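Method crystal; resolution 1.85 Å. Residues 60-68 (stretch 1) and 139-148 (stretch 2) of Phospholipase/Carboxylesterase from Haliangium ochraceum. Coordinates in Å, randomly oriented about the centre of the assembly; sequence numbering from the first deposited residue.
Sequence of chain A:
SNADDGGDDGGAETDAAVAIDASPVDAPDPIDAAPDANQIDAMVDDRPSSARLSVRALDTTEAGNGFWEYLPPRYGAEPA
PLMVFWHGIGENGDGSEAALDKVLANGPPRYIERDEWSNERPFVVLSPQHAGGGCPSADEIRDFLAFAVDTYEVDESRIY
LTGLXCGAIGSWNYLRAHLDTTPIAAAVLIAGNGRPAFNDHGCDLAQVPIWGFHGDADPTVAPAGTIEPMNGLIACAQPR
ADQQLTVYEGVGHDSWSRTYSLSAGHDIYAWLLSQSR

Stretch 1 60-68: TTEAGNGFW
Stretch 2 139-148: DEIRDFLAFA

The methyl group of Ala-63 sits almost exactly on the axis of the Phe-147 ring: its CB lies 3.5 Å from the ring centroid and only 2° off the normal, a nearly ideal CH-pi contact. An alanine (phi/psi -69/152) suits this place because its short side chain lets the backbone come down close to the ring, so that Ala-63 N is 3.5 Å from Phe-147 CE1. Ala-63 CA and Phe-147 CA, 5.9 Å apart, are the nearest CA pair across the stretches and set the register.

Stretch 2 is helical throughout, with phi/psi near -63/-42 and i to i+4 hydrogen bonds such as Phe-147 N to Asp-143 O (2.9 Å). Glu-140, Phe-144 and Phe-147, spaced four and three residues apart, serve one side of the helix. Stretch 1 is mostly loop and is in strand conformation at Phe-67 and Trp-68. Its turn is steadied by Thr-61 (phi/psi -136/178, chi1 p), whose OG1 accepts a hydrogen bond from Ala-63 N at 3.1 Å. The same OG1 lies 3.8 Å from Phe-147 CZ. Glu-62 (phi/psi -74/-11) passes its backbone C 3.9 Å from Phe-147 CD1, while the end of its side chain leads away and leaves the carboxylate exposed.

Three phenylalanines build the apolar centre. Phe-67 (phi/psi -157/159, chi1 p, chi2 -83°) points toward the helix and offers a ring face to the edge of Phe-144 (chi1 t, chi2 -94°); the centroids are 5.4 Å apart, the planes at 72°, and Phe-67 CD1 is 3.8 Å from Phe-144 CE2. With Phe-147 (chi1 t, chi2 85°) the arrangement is oblique, with centroids 5.5 Å apart and planes at 66°, and Phe-67 CZ reaches Phe-147 CE2 at 3.7 Å. A flat ring can offer a face to one neighbour and an edge to another: Phe-147 has Ala-63 CB over one face and Phe-67 CZ at its edge. Ala-63 CB also touches Phe-144 CE2 at 3.9 Å.

Asn-65 (phi/psi -136/142, chi1 m, chi2 77°) is buried and points toward the helix, where its amide can both donate and accept. Its ND2 donates to Glu-140 OE2 at 2.9 Å, with an angle of 154° at the hydrogen. Glu-140 reaches this partner with an extended chain, chi1 and chi2 both t. Water 1 donates to Asn-65 OD1 at 2.7 Å and to Glu-140 O at 2.8 Å, forming a second link between the same residues. In all, 362 Å² is buried, summed over both sides, with Phe-147 and Phe-144 the most heavily covered.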

ATOM      1  N   THR A  60      21.584  -4.252  -3.479  1.00 42.55           N
ATOM      2  CA  THR A  60      21.857  -3.894  -4.870  1.00 42.87           C
ATOM      3  C   THR A  60      21.345  -2.488  -5.153  1.00 42.45           C
ATOM      4  O   THR A  60      21.542  -1.960  -6.244  1.00 43.17           O
ATOM      5  CB  THR A  60      21.221  -4.867  -5.878  1.00 40.85           C
ATOM      6  OG1 THR A  60      19.793  -4.712  -5.871  1.00 38.30           O
ATOM      7  CG2 THR A  60      21.588  -6.295  -5.542  1.00 40.48           C
ATOM      8  N   THR A  61      20.677  -1.888  -4.169  1.00 40.71           N
ATOM      9  CA  THR A  61      20.233  -0.499  -4.278  1.00 40.77           C
ATOM     10  C   THR A  61      20.523   0.232  -2.961  1.00 41.95           C
ATOM     11  O   THR A  61      21.001  -0.368  -1.998  1.00 38.95           O
ATOM     12  CB  THR A  61      18.708  -0.381  -4.614  1.00 34.92           C
ATOM     13  OG1 THR A  61      17.933  -0.660  -3.445  1.00 32.90           O
ATOM     14  CG2 THR A  61      18.286  -1.330  -5.743  1.00 35.42           C
ATOM     15  N   GLU A  62      20.207   1.523  -2.918  1.00 42.92           N
ATOM     16  CA  GLU A  62      20.356   2.314  -1.696  1.00 44.55           C
ATOM     17  C   GLU A  62      19.287   1.996  -0.646  1.00 39.82           C
ATOM     18  O   GLU A  62      19.386   2.445   0.493  1.00 39.42           O
ATOM     19  CB  GLU A  62      20.304   3.810  -2.016  1.00 48.83           C
ATOM     20  CG  GLU A  62      21.519   4.334  -2.780  1.00 54.32           C
ATOM     21  CD  GLU A  62      22.831   3.798  -2.228  1.00 58.98           C
ATOM     22  OE1 GLU A  62      23.132   4.033  -1.032  1.00 60.07           O
ATOM     23  OE2 GLU A  62      23.566   3.138  -2.995  1.00 61.27           O
ATOM     24  N   ALA A  63      18.264   1.243  -1.043  1.00 36.35           N
ATOM     25  CA  ALA A  63      17.129   0.951  -0.160  1.00 33.41           C
ATOM     26  C   ALA A  63      17.482   0.030   1.006  1.00 33.23           C
ATOM     27  O   ALA A  63      18.391  -0.797   0.905  1.00 34.26           O
ATOM     28  CB  ALA A  63      15.988   0.342  -0.965  1.00 30.78           C
ATOM     29  N   GLY A  64      16.749   0.166   2.111  1.00 31.89           N
ATOM     30  CA  GLY A  64      16.963  -0.678   3.279  1.00 31.33           C
ATOM     31  C   GLY A  64      16.168  -1.974   3.198  1.00 28.74           C
ATOM     32  O   GLY A  64      16.127  -2.736   4.165  1.00 28.06           O
ATOM     33  N   ASN A  65      15.536  -2.204   2.042  1.00 26.90           N
ATOM     34  CA  ASN A  65      14.775  -3.416   1.749  1.00 26.63           C
ATOM     35  C   ASN A  65      15.067  -3.956   0.357  1.00 26.92           C
ATOM     36  O   ASN A  65      15.183  -3.179  -0.595  1.00 28.09           O
ATOM     37  CB  ASN A  65      13.256  -3.160   1.811  1.00 24.66           C
ATOM     38  CG  ASN A  65      12.805  -2.596   3.135  1.00 25.92           C
ATOM     39  OD1 ASN A  65      12.982  -1.408   3.404  1.00 27.94           O
ATOM     40  ND2 ASN A  65      12.219  -3.444   3.977  1.00 25.07           N
ATOM     41  N   GLY A  66      15.120  -5.273   0.208  1.00 24.57           N
ATOM     42  CA  GLY A  66      14.916  -5.852  -1.116  1.00 24.15           C
ATOM     43  C   GLY A  66      13.487  -5.507  -1.563  1.00 22.37           C
ATOM     44  O   GLY A  66      12.600  -5.353  -0.725  1.00 21.58           O
ATOM     45  N   PHE A  67      13.250  -5.373  -2.864  1.00 22.94           N
ATOM     46  CA  PHE A  67      11.888  -5.079  -3.340  1.00 21.95           C
ATOM     47  C   PHE A  67      11.670  -5.500  -4.779  1.00 22.53           C
ATOM     48  O   PHE A  67      12.631  -5.665  -5.550  1.00 23.61           O
ATOM     49  CB  PHE A  67      11.569  -3.584  -3.188  1.00 22.45           C
ATOM     50  CG  PHE A  67      12.426  -2.670  -4.033  1.00 24.41           C
ATOM     51  CD1 PHE A  67      13.691  -2.282  -3.608  1.00 26.26           C
ATOM     52  CD2 PHE A  67      11.944  -2.161  -5.240  1.00 24.09           C
ATOM     53  CE1 PHE A  67      14.468  -1.421  -4.380  1.00 28.28           C
ATOM     54  CE2 PHE A  67      12.722  -1.302  -6.022  1.00 26.78           C
ATOM     55  CZ  PHE A  67      13.982  -0.933  -5.585  1.00 28.47           C
ATOM     56  N   TRP A  68      10.394  -5.672  -5.133  1.00 21.93           N
ATOM     57  CA  TRP A  68       9.973  -5.829  -6.524  1.00 22.07           C
ATOM     58  C   TRP A  68       9.670  -4.471  -7.111  1.00 22.47           C
ATOM     59  O   TRP A  68       8.953  -3.682  -6.509  1.00 22.26           O
ATOM     60  CB  TRP A  68       8.716  -6.716  -6.656  1.00 20.86           C
ATOM     61  CG  TRP A  68       9.005  -8.153  -6.361  1.00 22.14           C
ATOM     62  CD1 TRP A  68       8.826  -8.800  -5.174  1.00 21.92           C
ATOM     63  CD2 TRP A  68       9.602  -9.100  -7.250  1.00 23.85           C
ATOM     64  NE1 TRP A  68       9.246 -10.111  -5.277  1.00 22.13           N
ATOM     65  CE2 TRP A  68       9.720 -10.320  -6.546  1.00 23.34           C
ATOM     66  CE3 TRP A  68      10.029  -9.041  -8.583  1.00 25.36           C
ATOM     67  CZ2 TRP A  68      10.254 -11.467  -7.122  1.00 24.37           C
ATOM     68  CZ3 TRP A  68      10.550 -10.192  -9.167  1.00 26.75           C
ATOM     69  CH2 TRP A  68      10.661 -11.385  -8.436  1.00 25.92           C
ATOM     70  N   ASP A 139       9.436   3.748  10.894  1.00 26.60           N
ATOM     71  CA  ASP A 139      10.634   4.350  10.323  1.00 28.38           C
ATOM     72  C   ASP A 139      11.128   3.571   9.109  1.00 27.41           C
ATOM     73  O   ASP A 139      11.677   4.150   8.182  1.00 27.37           O
ATOM     74  CB  ASP A 139      11.743   4.452  11.371  1.00 31.81           C
ATOM     75  CG  ASP A 139      11.476   5.546  12.400  1.00 34.72           C
ATOM     76  OD1 ASP A 139      10.495   6.310  12.257  1.00 34.69           O
ATOM     77  OD2 ASP A 139      12.258   5.645  13.355  1.00 36.16           O
ATOM     78  N   GLU A 140      10.943   2.258   9.111  1.00 25.99           N
ATOM     79  CA  GLU A 140      11.287   1.458   7.933  1.00 26.29           C
ATOM     80  C   GLU A 140      10.466   1.908   6.719  1.00 25.50           C
ATOM     81  O   GLU A 140      10.986   2.075   5.601  1.00 25.12           O
ATOM     82  CB  GLU A 140      11.061  -0.022   8.246  1.00 24.98           C
ATOM     83  CG  GLU A 140      11.274  -1.008   7.092  1.00 24.85           C
ATOM     84  CD  GLU A 140      10.992  -2.456   7.527  1.00 24.84           C
ATOM     85  OE1 GLU A 140      10.644  -2.682   8.717  1.00 24.58           O
ATOM     86  OE2 GLU A 140      11.120  -3.369   6.692  1.00 24.61           O
ATOM     87  N   ILE A 141       9.182   2.147   6.950  1.00 21.88           N
ATOM     88  CA  ILE A 141       8.294   2.575   5.881  1.00 21.85           C
ATOM     89  C   ILE A 141       8.638   4.001   5.442  1.00 23.28           C
ATOM     90  O   ILE A 141       8.668   4.292   4.242  1.00 23.99           O
ATOM     91  CB  ILE A 141       6.814   2.461   6.324  1.00 20.43           C
ATOM     92  CG1 ILE A 141       6.469   0.979   6.551  1.00 19.47           C
ATOM     93  CG2 ILE A 141       5.878   3.051   5.285  1.00 20.49           C
ATOM     94  CD1 ILE A 141       5.066   0.757   7.071  1.00 18.23           C
ATOM     95  N   ARG A 142       8.917   4.884   6.408  1.00 23.31           N
ATOM     96  CA  ARG A 142       9.372   6.242   6.076  1.00 27.53           C
ATOM     97  C   ARG A 142      10.626   6.212   5.199  1.00 27.97           C
ATOM     98  O   ARG A 142      10.704   6.904   4.169  1.00 26.87           O
ATOM     99  CB  ARG A 142       9.674   7.058   7.346  1.00 30.27           C
ATOM    100  CG  ARG A 142      10.249   8.446   7.017  1.00 34.89           C
ATOM    101  CD  ARG A 142      11.114   9.018   8.110  1.00 39.67           C
ATOM    102  NE  ARG A 142      12.196   8.121   8.513  1.00 42.24           N
ATOM    103  CZ  ARG A 142      12.808   8.198   9.691  1.00 44.91           C
ATOM    104  NH1 ARG A 142      12.445   9.138  10.554  1.00 46.33           N
ATOM    105  NH2 ARG A 142      13.786   7.350  10.005  1.00 46.20           N
ATOM    106  N   ASP A 143      11.622   5.435   5.631  1.00 27.96           N
ATOM    107  CA  ASP A 143      12.894   5.412   4.925  1.00 30.81           C
ATOM    108  C   ASP A 143      12.704   4.867   3.511  1.00 29.69           C
ATOM    109  O   ASP A 143      13.319   5.362   2.568  1.00 31.21           O
ATOM    110  CB  ASP A 143      13.946   4.577   5.667  1.00 32.42           C
ATOM    111  CG  ASP A 143      14.369   5.188   6.997  1.00 34.77           C
ATOM    112  OD1 ASP A 143      14.075   6.375   7.267  1.00 34.40           O
ATOM    113  OD2 ASP A 143      15.009   4.462   7.783  1.00 36.42           O
ATOM    114  N   PHE A 144      11.872   3.844   3.349  1.00 27.50           N
ATOM    115  CA  PHE A 144      11.691   3.279   2.016  1.00 26.71           C
ATOM    116  C   PHE A 144      10.922   4.242   1.113  1.00 27.08           C
ATOM    117  O   PHE A 144      11.193   4.329  -0.088  1.00 26.41           O
ATOM    118  CB  PHE A 144      10.955   1.920   2.039  1.00 23.87           C
ATOM    119  CG  PHE A 144      10.955   1.242   0.687  1.00 22.73           C
ATOM    120  CD1 PHE A 144       9.895   1.403  -0.185  1.00 21.58           C
ATOM    121  CD2 PHE A 144      12.068   0.527   0.258  1.00 24.23           C
ATOM    122  CE1 PHE A 144       9.901   0.840  -1.442  1.00 26.00           C
ATOM    123  CE2 PHE A 144      12.084  -0.055  -1.011  1.00 23.51           C
ATOM    124  CZ  PHE A 144      10.998   0.106  -1.859  1.00 22.32           C
ATOM    125  N   LEU A 145       9.937   4.942   1.667  1.00 26.52           N
ATOM    126  CA  LEU A 145       9.271   5.977   0.879  1.00 27.39           C
ATOM    127  C   LEU A 145      10.246   7.088   0.457  1.00 29.46           C
ATOM    128  O   LEU A 145      10.146   7.614  -0.656  1.00 29.82           O
ATOM    129  CB  LEU A 145       8.097   6.579   1.651  1.00 27.69           C
ATOM    130  CG  LEU A 145       6.808   5.759   1.749  1.00 27.40           C
ATOM    131  CD1 LEU A 145       5.823   6.411   2.744  1.00 27.49           C
ATOM    132  CD2 LEU A 145       6.176   5.605   0.387  1.00 26.74           C
ATOM    133  N   ALA A 146      11.190   7.449   1.334  1.00 30.31           N
ATOM    134  CA  ALA A 146      12.188   8.462   0.989  1.00 32.28           C
ATOM    135  C   ALA A 146      13.070   7.965  -0.150  1.00 32.73           C
ATOM    136  O   ALA A 146      13.336   8.693  -1.111  1.00 34.22           O
ATOM    137  CB  ALA A 146      13.040   8.820   2.199  1.00 33.76           C
ATOM    138  N   PHE A 147      13.526   6.721  -0.033  1.00 31.36           N
ATOM    139  CA  PHE A 147      14.288   6.088  -1.100  1.00 31.01           C
ATOM    140  C   PHE A 147      13.525   6.107  -2.420  1.00 29.88           C
ATOM    141  O   PHE A 147      14.090   6.447  -3.467  1.00 31.13           O
ATOM    142  CB  PHE A 147      14.637   4.644  -0.746  1.00 30.02           C
ATOM    143  CG  PHE A 147      14.977   3.800  -1.947  1.00 31.05           C
ATOM    144  CD1 PHE A 147      16.267   3.787  -2.455  1.00 33.02           C
ATOM    145  CD2 PHE A 147      14.000   3.026  -2.573  1.00 29.48           C
ATOM    146  CE1 PHE A 147      16.582   3.017  -3.554  1.00 32.97           C
ATOM    147  CE2 PHE A 147      14.311   2.254  -3.672  1.00 29.32           C
ATOM    148  CZ  PHE A 147      15.603   2.255  -4.169  1.00 30.90           C
ATOM    149  N   ALA A 148      12.246   5.745  -2.371  1.00 28.52           N
ATOM    150  CA  ALA A 148      11.454   5.602  -3.595  1.00 28.32           C
ATOM    151  C   ALA A 148      11.351   6.924  -4.350  1.00 30.46           C
ATOM    152  O   ALA A 148      11.546   6.990  -5.567  1.00 31.07           O
ATOM    153  CB  ALA A 148      10.042   5.060  -3.258  1.00 25.59           C
TER
HETATM  154  O   HOH W   1      13.372   0.906   4.795  1.00 21.10           O